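Local coordinates for protein probable 2-hydroxyhepta-2,4-diene-1,7-dioate isomerase (PDB 2DFU) that probably isomerises 2-hydroxyhepta-2,4-diene-1,7-dioate, as a metal-dependent enzyme of the fumarylacetoacetate hydrolase family, at residues F6-R10 with G31-D35; L36-L42 with R88-R93; A45-V51 with T218-V224; V137-T141 with L174-P180; V144-A148 with V159-S163. All coordinates share one frame. Residue numbers count along the deposited sequence, not the author numbering.

Contact 1: residues F6-R10 with G31-D35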
# COMPACT_ATOMS: atom_id res chain seq x y z
N PHE A 6 -14.18 0.91 16.28
CA PHE A 6 -15.48 1.54 16.08
C PHE A 6 -15.45 3.05 16.26
O PHE A 6 -14.48 3.61 16.79
CB PHE A 6 -16.49 0.93 17.05
CG PHE A 6 -16.14 1.15 18.49
CD1 PHE A 6 -15.16 0.39 19.10
CD2 PHE A 6 -16.77 2.15 19.22
CE1 PHE A 6 -14.79 0.62 20.42
CE2 PHE A 6 -16.41 2.39 20.55
CZ PHE A 6 -15.42 1.62 21.15
N ASN A 7 -16.52 3.70 15.82
CA ASN A 7 -16.66 5.15 15.92
C ASN A 7 -15.43 5.91 15.44
O ASN A 7 -14.96 5.68 14.34
CB ASN A 7 -17.02 5.53 17.36
CG ASN A 7 -18.41 5.05 17.76
OD1 ASN A 7 -19.14 4.49 16.93
ND2 ASN A 7 -18.78 5.26 19.02
N GLU A 8 -14.88 6.80 16.26
CA GLU A 8 -13.70 7.55 15.80
C GLU A 8 -12.39 6.80 15.98
O GLU A 8 -11.50 7.25 16.70
CB GLU A 8 -13.62 8.92 16.48
CG GLU A 8 -13.77 8.90 18.00
CD GLU A 8 -15.22 8.81 18.45
OE1 GLU A 8 -16.02 9.71 18.10
OE2 GLU A 8 -15.56 7.85 19.16
N GLY A 9 -12.26 5.65 15.31
CA GLY A 9 -11.05 4.87 15.40
C GLY A 9 -10.73 4.32 16.78
O GLY A 9 -9.57 4.10 17.11
N ARG A 10 -11.76 4.09 17.59
CA ARG A 10 -11.56 3.56 18.93
C ARG A 10 -11.42 2.05 18.85
O ARG A 10 -11.89 1.43 17.89
CB ARG A 10 -12.74 3.92 19.83
CG ARG A 10 -12.85 5.40 20.16
CD ARG A 10 -14.12 5.69 20.98
NE ARG A 10 -14.29 7.12 21.25
CZ ARG A 10 -13.89 7.74 22.35
NH1 ARG A 10 -13.30 7.07 23.33
NH2 ARG A 10 -14.09 9.05 22.48
N GLY A 31 -12.80 1.90 30.66
CA GLY A 31 -13.92 2.08 31.56
C GLY A 31 -15.19 2.51 30.83
O GLY A 31 -16.25 2.60 31.43
N ARG A 32 -15.09 2.78 29.53
CA ARG A 32 -16.27 3.16 28.75
C ARG A 32 -16.83 1.90 28.08
O ARG A 32 -16.07 1.02 27.68
CB ARG A 32 -15.92 4.16 27.64
CG ARG A 32 -15.30 5.47 28.08
CD ARG A 32 -15.16 6.39 26.86
NE ARG A 32 -14.34 7.57 27.14
CZ ARG A 32 -13.02 7.56 27.29
NH1 ARG A 32 -12.34 6.42 27.19
NH2 ARG A 32 -12.37 8.68 27.56
N ARG A 33 -18.14 1.83 27.95
CA ARG A 33 -18.77 0.69 27.30
C ARG A 33 -19.87 1.22 26.39
O ARG A 33 -20.43 2.28 26.66
CB ARG A 33 -19.35 -0.28 28.33
CG ARG A 33 -20.50 0.28 29.15
CD ARG A 33 -21.02 -0.76 30.13
NE ARG A 33 -22.20 -0.32 30.88
CZ ARG A 33 -22.19 0.59 31.85
NH1 ARG A 33 -21.06 1.18 32.21
NH2 ARG A 33 -23.32 0.91 32.46
N TYR A 34 -20.18 0.49 25.33
CA TYR A 34 -21.22 0.90 24.39
C TYR A 34 -22.01 -0.32 23.97
O TYR A 34 -21.51 -1.44 24.07
CB TYR A 34 -20.61 1.50 23.12
CG TYR A 34 -19.60 2.61 23.31
CD1 TYR A 34 -18.33 2.35 23.82
CD2 TYR A 34 -19.91 3.92 22.94
CE1 TYR A 34 -17.38 3.36 23.95
CE2 TYR A 34 -18.97 4.94 23.06
CZ TYR A 34 -17.71 4.66 23.57
OH TYR A 34 -16.78 5.67 23.68
N ASP A 35 -23.24 -0.12 23.51
CA ASP A 35 -24.02 -1.25 23.00
C ASP A 35 -23.54 -1.41 21.56
O ASP A 35 -23.31 -0.42 20.87
CB ASP A 35 -25.52 -0.94 22.99
CG ASP A 35 -26.14 -0.98 24.38
OD1 ASP A 35 -25.78 -1.88 25.16
OD2 ASP A 35 -26.99 -0.12 24.68
O HOH W 1 -17.30 7.28 20.79
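Tyr34 has more of its surface buried here than any other residue. Its ring projects from strand 32-35 toward the 6-10 loop, where Phe6 meets it in a T-shaped stack: edge of Phe6 to face of Tyr34, centroids 5.1 Å apart, planes at 67° and Phe6 CE2 3.7 Å from Tyr34 CE1. Val39 and Val19 also touch the Phe6 side chain. The 6-10 segment is the tight turn of a beta hairpin joining strands 2-6 and 10-15. Phe6 N bonds to Arg10 O (2.8 Å) and Arg10 N to Phe6 O (2.9 Å), Glu8 centres an inverse gamma turn, and Gly9 with Arg10 forms a G1 bulge opposite Phe6. Arg10, second in the surface covered by the other segment, makes a salt bridge from NE to Glu8 OE2 at 2.6 Å, while the Tyr34 OH lies over one face of its guanidinium, 3.8 Å from Arg10 NH1. Arg10 NH1 is also 4.0 Å from Arg32 NE, a like-charge approach made tolerable by Glu21, which forms salt bridges with both. Water 1 bridges Asn7 ND2 (3.1 Å), Glu8 OE2 (2.5 Å) and, weakly, Tyr34 OH (3.3 Å); Asn7 OD1 bonds to the backbone N of Thr40.

Contact 2: residues L36-L42 with R88-R93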
# COMPACT_ATOMS: atom_id res chain seq x y z
N LEU A 36 -23.37 -2.65 21.12
CA LEU A 36 -22.92 -2.88 19.76
C LEU A 36 -23.78 -2.16 18.72
O LEU A 36 -23.26 -1.51 17.80
CB LEU A 36 -22.92 -4.38 19.45
CG LEU A 36 -22.46 -4.74 18.04
CD1 LEU A 36 -21.06 -4.18 17.79
CD2 LEU A 36 -22.48 -6.24 17.86
N ALA A 37 -25.09 -2.26 18.88
CA ALA A 37 -26.03 -1.64 17.95
C ALA A 37 -25.88 -0.13 17.83
O ALA A 37 -26.30 0.46 16.84
CB ALA A 37 -27.48 -2.00 18.36
N SER A 38 -25.26 0.49 18.83
CA SER A 38 -25.08 1.94 18.82
C SER A 38 -23.77 2.46 18.23
O SER A 38 -23.61 3.67 18.07
CB SER A 38 -25.22 2.48 20.25
OG SER A 38 -26.45 2.09 20.83
N VAL A 39 -22.83 1.57 17.93
CA VAL A 39 -21.56 2.05 17.37
C VAL A 39 -21.45 1.83 15.88
O VAL A 39 -22.20 1.06 15.29
CB VAL A 39 -20.34 1.36 18.05
CG1 VAL A 39 -20.46 1.46 19.56
CG2 VAL A 39 -20.24 -0.10 17.61
N THR A 40 -20.51 2.54 15.25
CA THR A 40 -20.27 2.39 13.83
C THR A 40 -19.05 1.48 13.69
O THR A 40 -17.92 1.88 14.01
CB THR A 40 -19.97 3.74 13.15
OG1 THR A 40 -21.13 4.58 13.25
CG2 THR A 40 -19.62 3.52 11.69
N LEU A 41 -19.27 0.26 13.24
CA LEU A 41 -18.20 -0.71 13.07
C LEU A 41 -17.25 -0.30 11.95
O LEU A 41 -17.68 0.09 10.88
CB LEU A 41 -18.76 -2.08 12.73
CG LEU A 41 -18.72 -3.18 13.79
CD1 LEU A 41 -18.89 -4.52 13.08
CD2 LEU A 41 -17.39 -3.16 14.53
N LEU A 42 -15.95 -0.41 12.22
CA LEU A 42 -14.92 -0.07 11.25
C LEU A 42 -14.08 -1.31 10.94
O LEU A 42 -14.16 -2.32 11.65
CB LEU A 42 -13.99 1.01 11.82
CG LEU A 42 -14.60 2.35 12.23
CD1 LEU A 42 -13.53 3.22 12.91
CD2 LEU A 42 -15.17 3.06 10.98
N ARG A 88 -16.18 -0.31 5.32
CA ARG A 88 -16.78 -0.69 6.59
C ARG A 88 -17.66 -1.93 6.51
O ARG A 88 -18.42 -2.10 5.56
CB ARG A 88 -17.62 0.46 7.17
CG ARG A 88 -16.83 1.70 7.55
CD ARG A 88 -17.74 2.71 8.24
NE ARG A 88 -18.78 3.18 7.34
CZ ARG A 88 -18.60 4.14 6.44
NH1 ARG A 88 -17.42 4.73 6.33
NH2 ARG A 88 -19.60 4.49 5.63
N PRO A 89 -17.57 -2.81 7.51
CA PRO A 89 -18.35 -4.03 7.57
C PRO A 89 -19.73 -3.71 8.15
O PRO A 89 -19.87 -2.81 8.99
CB PRO A 89 -17.55 -4.91 8.53
CG PRO A 89 -17.04 -3.89 9.51
CD PRO A 89 -16.58 -2.76 8.61
N GLY A 90 -20.75 -4.42 7.70
CA GLY A 90 -22.06 -4.18 8.25
C GLY A 90 -22.08 -4.59 9.71
O GLY A 90 -21.50 -5.61 10.09
N ASN A 91 -22.73 -3.77 10.54
CA ASN A 91 -22.88 -4.05 11.97
C ASN A 91 -23.88 -5.21 12.07
O ASN A 91 -24.99 -5.13 11.54
CB ASN A 91 -23.44 -2.80 12.66
CG ASN A 91 -23.47 -2.92 14.17
OD1 ASN A 91 -23.95 -3.92 14.72
ND2 ASN A 91 -22.97 -1.90 14.84
N PRO A 92 -23.50 -6.31 12.74
CA PRO A 92 -24.39 -7.47 12.89
C PRO A 92 -25.77 -7.18 13.49
O PRO A 92 -26.70 -7.98 13.36
CB PRO A 92 -23.57 -8.42 13.77
CG PRO A 92 -22.17 -8.12 13.34
CD PRO A 92 -22.17 -6.60 13.30
N ARG A 93 -25.91 -6.03 14.15
CA ARG A 93 -27.20 -5.66 14.73
C ARG A 93 -28.13 -5.01 13.70
O ARG A 93 -29.32 -4.84 13.96
CB ARG A 93 -26.98 -4.74 15.93
CG ARG A 93 -26.07 -5.35 16.99
CD ARG A 93 -26.67 -6.61 17.63
NE ARG A 93 -27.87 -6.31 18.42
CZ ARG A 93 -28.14 -6.85 19.61
NH1 ARG A 93 -27.31 -7.72 20.16
NH2 ARG A 93 -29.25 -6.50 20.26
O HOH W 2 -20.25 -0.05 9.94
O HOH W 3 -21.96 -0.11 12.10
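Leu41 lays its CD1 methyl against a row of backbone and proline atoms in the 88-93 loop: it is 3.9 Å from Pro92 CD, 4.1 Å from Pro89 CG and 4.2 Å from Asn91 CA. Beside this apolar patch, Asn91 supplies the direct polar link. Its ND2 donates to Leu36 O at 3.0 Å and, weakly, to Val39 O at 3.1 Å, so one amide reaches the carbonyl that opens the 3-10 segment 36-38 and that of Val39 just after it; the turn is closed by its own bond from Val39 N to Leu36 O (3.1 Å). The other end of the amide serves its own segment: Asn91 OD1 accepts from Arg93 N at 2.9 Å, an Asx turn that fixes the orientation of the side chain. Water 2 donates to both Leu41 O (2.7 Å) and Pro89 O (2.9 Å), linking two carbonyls that have no proton to share. At the margins the arginines contribute mainly their aliphatic parts, Arg88 CD touching Leu42 CD2 at 3.8 Å and Arg93 CB touching Ala37 CB at 3.7 Å. The contact thus joins a segment of the N-terminal family region to one of the fumarylacetoacetate hydrolase family region. Leu41 and Leu42 run beside strand 2-6, Leu36 and Pro92 both pack on Trp173 of strand 168-175, and Asn91 N bonds to Thr98 at helix 95-98.

Contact 3: residues A45-V51 with T218-V224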
# COMPACT_ATOMS: atom_id res chain seq x y z
N ALA A 45 -8.53 -2.95 11.59
CA ALA A 45 -7.10 -2.74 11.38
C ALA A 45 -6.85 -1.39 10.73
O ALA A 45 -7.76 -0.80 10.15
CB ALA A 45 -6.52 -3.85 10.50
N THR A 46 -5.61 -0.91 10.82
CA THR A 46 -5.17 0.35 10.21
C THR A 46 -3.84 -0.01 9.54
O THR A 46 -2.78 0.41 9.98
CB THR A 46 -4.92 1.45 11.28
OG1 THR A 46 -4.12 0.91 12.33
CG2 THR A 46 -6.23 1.95 11.86
N PRO A 47 -3.90 -0.82 8.47
CA PRO A 47 -2.75 -1.30 7.70
C PRO A 47 -1.92 -0.29 6.92
O PRO A 47 -2.46 0.64 6.34
CB PRO A 47 -3.36 -2.34 6.78
CG PRO A 47 -4.70 -1.73 6.47
CD PRO A 47 -5.16 -1.25 7.83
N THR A 48 -0.60 -0.49 6.92
CA THR A 48 0.28 0.37 6.15
C THR A 48 0.18 -0.16 4.73
O THR A 48 0.47 0.54 3.76
CB THR A 48 1.75 0.27 6.62
OG1 THR A 48 2.24 -1.06 6.39
CG2 THR A 48 1.86 0.62 8.10
N LYS A 49 -0.25 -1.42 4.61
CA LYS A 49 -0.41 -2.07 3.32
C LYS A 49 -1.20 -3.37 3.46
O LYS A 49 -1.31 -3.92 4.55
CB LYS A 49 0.96 -2.35 2.69
CG LYS A 49 1.85 -3.26 3.52
CD LYS A 49 3.21 -3.42 2.85
CE LYS A 49 4.13 -4.33 3.66
NZ LYS A 49 4.44 -3.71 4.97
N ILE A 50 -1.75 -3.85 2.35
CA ILE A 50 -2.54 -5.07 2.34
C ILE A 50 -1.98 -6.03 1.31
O ILE A 50 -2.02 -5.75 0.11
CB ILE A 50 -4.02 -4.75 2.03
CG1 ILE A 50 -4.57 -3.83 3.13
CG2 ILE A 50 -4.84 -6.03 1.93
CD1 ILE A 50 -5.68 -2.92 2.67
N VAL A 51 -1.44 -7.16 1.77
CA VAL A 51 -0.84 -8.15 0.89
C VAL A 51 -1.82 -9.30 0.66
O VAL A 51 -2.37 -9.86 1.61
CB VAL A 51 0.47 -8.70 1.50
CG1 VAL A 51 1.18 -9.58 0.50
CG2 VAL A 51 1.37 -7.55 1.92
N THR A 218 8.87 -6.52 4.79
CA THR A 218 8.59 -6.45 6.22
C THR A 218 7.11 -6.13 6.45
O THR A 218 6.58 -5.16 5.89
CB THR A 218 9.44 -5.38 6.92
OG1 THR A 218 10.82 -5.78 6.90
CG2 THR A 218 9.01 -5.20 8.37
N LEU A 219 6.45 -6.96 7.24
CA LEU A 219 5.05 -6.75 7.55
C LEU A 219 4.99 -5.96 8.84
O LEU A 219 5.64 -6.32 9.83
CB LEU A 219 4.34 -8.10 7.72
CG LEU A 219 4.03 -8.81 6.41
CD1 LEU A 219 3.59 -10.24 6.68
CD2 LEU A 219 2.95 -8.03 5.66
N GLU A 220 4.24 -4.86 8.83
CA GLU A 220 4.11 -3.98 9.99
C GLU A 220 2.93 -4.35 10.87
O GLU A 220 2.00 -5.02 10.42
CB GLU A 220 3.95 -2.53 9.54
CG GLU A 220 5.16 -1.91 8.88
CD GLU A 220 6.34 -1.78 9.83
OE1 GLU A 220 6.15 -1.22 10.93
OE2 GLU A 220 7.44 -2.23 9.48
N PRO A 221 2.95 -3.91 12.13
CA PRO A 221 1.83 -4.21 13.02
C PRO A 221 0.56 -3.65 12.38
O PRO A 221 0.57 -2.54 11.84
CB PRO A 221 2.20 -3.49 14.31
CG PRO A 221 3.69 -3.57 14.31
CD PRO A 221 4.03 -3.23 12.87
N LEU A 222 -0.51 -4.44 12.44
CA LEU A 222 -1.82 -4.10 11.89
C LEU A 222 -1.93 -4.17 10.36
O LEU A 222 -2.96 -3.78 9.79
CB LEU A 222 -2.28 -2.73 12.42
CG LEU A 222 -2.31 -2.68 13.97
CD1 LEU A 222 -2.87 -1.35 14.44
CD2 LEU A 222 -3.16 -3.82 14.51
N ASP A 223 -0.90 -4.67 9.68
CA ASP A 223 -0.99 -4.85 8.23
C ASP A 223 -1.98 -6.00 8.06
O ASP A 223 -2.15 -6.82 8.96
CB ASP A 223 0.35 -5.26 7.62
CG ASP A 223 1.22 -4.08 7.25
OD1 ASP A 223 0.72 -2.94 7.27
OD2 ASP A 223 2.40 -4.30 6.91
N VAL A 224 -2.62 -6.06 6.90
CA VAL A 224 -3.59 -7.11 6.63
C VAL A 224 -3.09 -8.03 5.52
O VAL A 224 -2.49 -7.57 4.54
CB VAL A 224 -4.97 -6.49 6.22
CG1 VAL A 224 -5.92 -7.56 5.74
CG2 VAL A 224 -5.58 -5.75 7.41
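Asp223 is the polar hub of this buried contact. Its OD1 accepts from Thr48 OG1 at 2.6 Å, Thr48 N at 2.8 Å and Lys49 N at 3.2 Å, while OD2 takes a salt bridge from Lys49 NZ at 2.9 Å and a bond from Glu220 N at 2.7 Å within its own type II turn, Glu220 to Asp223. Lys49 NZ also donates to Thr218 O at 2.7 Å. Beyond this network the two segments enter a parallel pairing, as strands 50-53 and 224-226 meet in the large sheet: Val51 N bonds to Val224 O at 3.0 Å, and Val224 N reaches Lys49 O in a weak bond of 3.4 Å. Val224 CG2 packs on Ala45 CB (3.7 Å) and Pro47 CB (4.1 Å), and Val51 CG2 meets Leu219 CD2 at 4.1 Å beside helix 206-214. Asn84 of the second subunit packs on Lys49. With its charge balanced by Lys49 and both oxygens engaged, Asp223 can be buried, fixing the turn against the start of strand 50-53.

Contact 4: residues V137-T141 with L174-P180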
# COMPACT_ATOMS: atom_id res chain seq x y z
N VAL A 137 0.87 -12.97 14.87
CA VAL A 137 -0.48 -12.60 14.45
C VAL A 137 -1.33 -12.05 15.58
O VAL A 137 -1.40 -12.64 16.66
CB VAL A 137 -1.22 -13.82 13.83
CG1 VAL A 137 -2.69 -13.48 13.57
CG2 VAL A 137 -0.55 -14.25 12.54
N LEU A 138 -1.96 -10.90 15.35
CA LEU A 138 -2.84 -10.32 16.35
C LEU A 138 -4.14 -11.11 16.32
O LEU A 138 -4.62 -11.57 17.36
CB LEU A 138 -3.12 -8.84 16.05
CG LEU A 138 -4.19 -8.18 16.94
CD1 LEU A 138 -3.73 -8.18 18.40
CD2 LEU A 138 -4.43 -6.75 16.47
N GLY A 139 -4.71 -11.27 15.13
CA GLY A 139 -5.95 -12.02 15.02
C GLY A 139 -6.42 -12.26 13.60
O GLY A 139 -5.75 -11.90 12.64
N TYR A 140 -7.60 -12.86 13.48
CA TYR A 140 -8.17 -13.20 12.19
C TYR A 140 -9.52 -12.52 11.97
O TYR A 140 -10.30 -12.36 12.90
CB TYR A 140 -8.34 -14.72 12.11
CG TYR A 140 -7.05 -15.45 12.35
CD1 TYR A 140 -6.15 -15.68 11.30
CD2 TYR A 140 -6.69 -15.86 13.63
CE1 TYR A 140 -4.92 -16.29 11.53
CE2 TYR A 140 -5.46 -16.47 13.87
CZ TYR A 140 -4.58 -16.68 12.81
OH TYR A 140 -3.36 -17.25 13.03
N THR A 141 -9.77 -12.13 10.73
CA THR A 141 -11.03 -11.49 10.41
C THR A 141 -11.48 -11.97 9.04
O THR A 141 -10.86 -12.86 8.46
CB THR A 141 -10.90 -9.93 10.47
OG1 THR A 141 -12.21 -9.35 10.38
CG2 THR A 141 -10.03 -9.40 9.33
N LEU A 174 -11.92 -8.87 14.66
CA LEU A 174 -10.96 -9.94 14.59
C LEU A 174 -10.98 -10.83 15.81
O LEU A 174 -11.28 -10.43 16.93
CB LEU A 174 -9.57 -9.38 14.28
CG LEU A 174 -8.90 -8.75 15.49
CD1 LEU A 174 -8.11 -9.77 16.31
CD2 LEU A 174 -7.89 -7.67 15.09
N GLU A 175 -10.73 -12.10 15.53
CA GLU A 175 -10.66 -13.08 16.59
C GLU A 175 -9.19 -13.41 16.88
O GLU A 175 -8.41 -13.72 15.99
CB GLU A 175 -11.40 -14.32 16.09
CG GLU A 175 -11.11 -15.59 16.90
CD GLU A 175 -11.59 -15.41 18.31
OE1 GLU A 175 -12.78 -15.19 18.51
OE2 GLU A 175 -10.77 -15.49 19.22
N THR A 176 -8.79 -13.31 18.14
CA THR A 176 -7.39 -13.56 18.52
C THR A 176 -7.04 -15.03 18.75
O THR A 176 -5.88 -15.42 18.65
CB THR A 176 -7.02 -12.83 19.82
OG1 THR A 176 -7.79 -13.37 20.90
CG2 THR A 176 -7.30 -11.33 19.71
N ASP A 177 -8.04 -15.84 19.06
CA ASP A 177 -7.82 -17.25 19.33
C ASP A 177 -8.43 -18.16 18.26
O ASP A 177 -9.64 -18.36 18.23
CB ASP A 177 -8.38 -17.58 20.72
CG ASP A 177 -8.09 -18.99 21.16
OD1 ASP A 177 -7.07 -19.56 20.71
OD2 ASP A 177 -8.87 -19.53 21.96
N LEU A 178 -7.59 -18.71 17.39
CA LEU A 178 -8.09 -19.57 16.33
C LEU A 178 -7.00 -20.43 15.69
O LEU A 178 -5.82 -20.08 15.73
CB LEU A 178 -8.71 -18.69 15.24
CG LEU A 178 -9.39 -19.37 14.05
CD1 LEU A 178 -10.84 -19.63 14.40
CD2 LEU A 178 -9.29 -18.48 12.82
N ASN A 179 -7.39 -21.57 15.12
CA ASN A 179 -6.49 -22.40 14.32
C ASN A 179 -6.81 -22.22 12.85
O ASN A 179 -7.79 -22.73 12.33
CB ASN A 179 -6.65 -23.88 14.70
CG ASN A 179 -5.72 -24.76 13.86
OD1 ASN A 179 -5.02 -24.30 12.96
ND2 ASN A 179 -5.72 -26.07 14.18
N PRO A 180 -5.96 -21.39 12.23
CA PRO A 180 -6.21 -20.86 10.89
C PRO A 180 -6.43 -21.96 9.85
O PRO A 180 -7.08 -21.78 8.83
CB PRO A 180 -5.02 -20.01 10.51
CG PRO A 180 -3.89 -20.33 11.48
CD PRO A 180 -4.71 -20.87 12.74
O HOH W 4 -3.46 -14.53 17.16
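An antiparallel strand pairing, between 137-148 and 168-175 of the large sheet, brings these segments together close to a classic beta bulge. Val137, at the near end, reaches the partner through solvent: water 4 lies 2.8 Å from Val137 O and 3.0 Å from Thr176 O. Leu138 then packs its CD2 on Leu174 CD2 at 3.8 Å, and together with Gly139 it forms the bulge opposite Val120 of strand 111-121, the neighbour on the other flank. At Gly139 the backbones draw close, with CA 3.1 Å from Glu175 O and 3.4 Å from Leu174 CD1; a beta carbon here would collide with both of those atoms, so the lack of a side chain lets the strands meet. Tyr140 forms the hydrogen-bonded pair with Glu175, its N donating to Glu175 O at 2.8 Å and its O accepting from Glu175 N at 2.7 Å. Tyr140 is also the most extensively covered residue. As segment 174-180 leaves the sheet it passes the ring, placing Leu178 CD2 3.8 Å from Tyr140 CD2 and Pro180 CB 3.9 Å from Tyr140 CE1. Thr141, whose hydroxyl bonds to Trp173 O, closes the series with its CB 4.1 Å from Leu174 CB.

Contact 5: residues V144-A148 with V159-S163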
# COMPACT_ATOMS: atom_id res chain seq x y z
N VAL A 144 -13.81 -9.59 1.75
CA VAL A 144 -14.37 -9.89 0.45
C VAL A 144 -13.39 -9.19 -0.49
O VAL A 144 -13.27 -7.96 -0.46
CB VAL A 144 -15.77 -9.28 0.23
CG1 VAL A 144 -16.14 -9.41 -1.23
CG2 VAL A 144 -16.78 -9.97 1.10
N ASP A 145 -12.67 -9.96 -1.28
CA ASP A 145 -11.72 -9.40 -2.22
C ASP A 145 -12.48 -9.06 -3.50
O ASP A 145 -12.65 -9.91 -4.38
CB ASP A 145 -10.60 -10.43 -2.49
CG ASP A 145 -9.65 -10.01 -3.60
OD1 ASP A 145 -9.74 -8.87 -4.09
OD2 ASP A 145 -8.79 -10.84 -3.99
N ILE A 146 -12.99 -7.83 -3.59
CA ILE A 146 -13.73 -7.40 -4.77
C ILE A 146 -12.78 -7.34 -5.96
O ILE A 146 -11.69 -6.76 -5.88
CB ILE A 146 -14.36 -6.01 -4.55
CG1 ILE A 146 -15.36 -6.07 -3.39
CG2 ILE A 146 -15.04 -5.54 -5.83
CD1 ILE A 146 -16.63 -6.86 -3.70
N THR A 147 -13.19 -7.94 -7.08
CA THR A 147 -12.35 -8.00 -8.27
C THR A 147 -13.02 -7.58 -9.59
O THR A 147 -14.10 -8.06 -9.93
CB THR A 147 -11.82 -9.45 -8.48
OG1 THR A 147 -11.17 -9.90 -7.29
CG2 THR A 147 -10.87 -9.51 -9.64
N ALA A 148 -12.37 -6.69 -10.33
CA ALA A 148 -12.89 -6.27 -11.62
C ALA A 148 -12.09 -7.10 -12.63
O ALA A 148 -10.98 -6.74 -13.03
CB ALA A 148 -12.66 -4.79 -11.84
N VAL A 159 -4.00 -3.05 -10.43
CA VAL A 159 -4.30 -1.91 -9.58
C VAL A 159 -5.79 -1.56 -9.54
O VAL A 159 -6.39 -1.57 -8.46
CB VAL A 159 -3.48 -0.67 -9.98
CG1 VAL A 159 -3.80 0.48 -9.04
CG2 VAL A 159 -2.00 -1.00 -9.90
N ARG A 160 -6.41 -1.25 -10.67
CA ARG A 160 -7.83 -0.95 -10.54
C ARG A 160 -8.67 -2.21 -10.48
O ARG A 160 -9.84 -2.17 -10.11
CB ARG A 160 -8.33 0.01 -11.63
CG ARG A 160 -8.15 -0.42 -13.04
CD ARG A 160 -8.67 0.66 -13.97
NE ARG A 160 -8.39 0.30 -15.36
CZ ARG A 160 -8.99 0.84 -16.41
NH1 ARG A 160 -9.92 1.78 -16.25
NH2 ARG A 160 -8.67 0.42 -17.63
N ALA A 161 -8.07 -3.35 -10.81
CA ALA A 161 -8.80 -4.61 -10.75
C ALA A 161 -9.03 -5.04 -9.30
O ALA A 161 -10.06 -5.62 -8.98
CB ALA A 161 -8.03 -5.70 -11.49
N LYS A 162 -8.06 -4.75 -8.44
CA LYS A 162 -8.12 -5.15 -7.04
C LYS A 162 -8.06 -4.03 -6.01
O LYS A 162 -8.49 -4.20 -4.87
CB LYS A 162 -6.96 -6.11 -6.75
CG LYS A 162 -6.98 -7.44 -7.50
CD LYS A 162 -7.95 -8.42 -6.83
CE LYS A 162 -7.77 -9.83 -7.37
NZ LYS A 162 -8.75 -10.79 -6.78
N SER A 163 -7.53 -2.87 -6.40
CA SER A 163 -7.36 -1.79 -5.45
C SER A 163 -8.20 -0.53 -5.63
O SER A 163 -7.83 0.55 -5.16
CB SER A 163 -5.88 -1.42 -5.39
OG SER A 163 -5.60 -0.66 -4.22
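This is a buried, largely polar contact between the end of strand 137-148 and the short helix 159-162, two elements joined through helix 149-154. Lys162 crosses from the helix to the strand, where its NZ forms a salt bridge with Asp145 OD2 at 2.8 Å and donates to Thr147 OG1 at 2.6 Å; Thr147 OG1 in turn bonds to Asp145 O at 3.3 Å. The backbones are held by Ala148 N donating to Ala161 O at 2.9 Å, supported by a CA-H...O contact from Thr147 CA to the same oxygen at 3.4 Å. Asp145 OD1 is paired with Lys81, whereas OD2 lies close to the carboxylates of Glu114 and Glu116. Arg160 turns to Asp155 and to Glu75 of the second subunit. Three acidic side chains gathered this way are consistent with the metal site of the fumarylacetoacetate hydrolase family, commonly built from two glutamates and an aspartate; Lys162 and Lys81 would offset part of their negative charge when no cation is bound.

Overall arrangement
Contacts 1 and 2 adjoin, with centres 11 Å apart and Asn7 OD1 2.9 Å from Thr40 N in a probable hydrogen bond. Contacts 3 and 4 meet through Leu222 CD2 and Leu138 CD2, 3.7 Å apart, with centres 15 Å from each other; both segments of contacts 4 and 5 fall between those of contact 3 in sequence. Strand 137-148 runs from contact 4 to contact 5, whose centres lie 24 Å apart on opposite sides of the chain's centre. Contact 5 contributes Asp145 to an acidic cluster consistent with the family metal site; its centre is about 31 Å from that of contact 1 and 18 Å from that of contact 3. Contacts 3 and 5 both touch the second subunit.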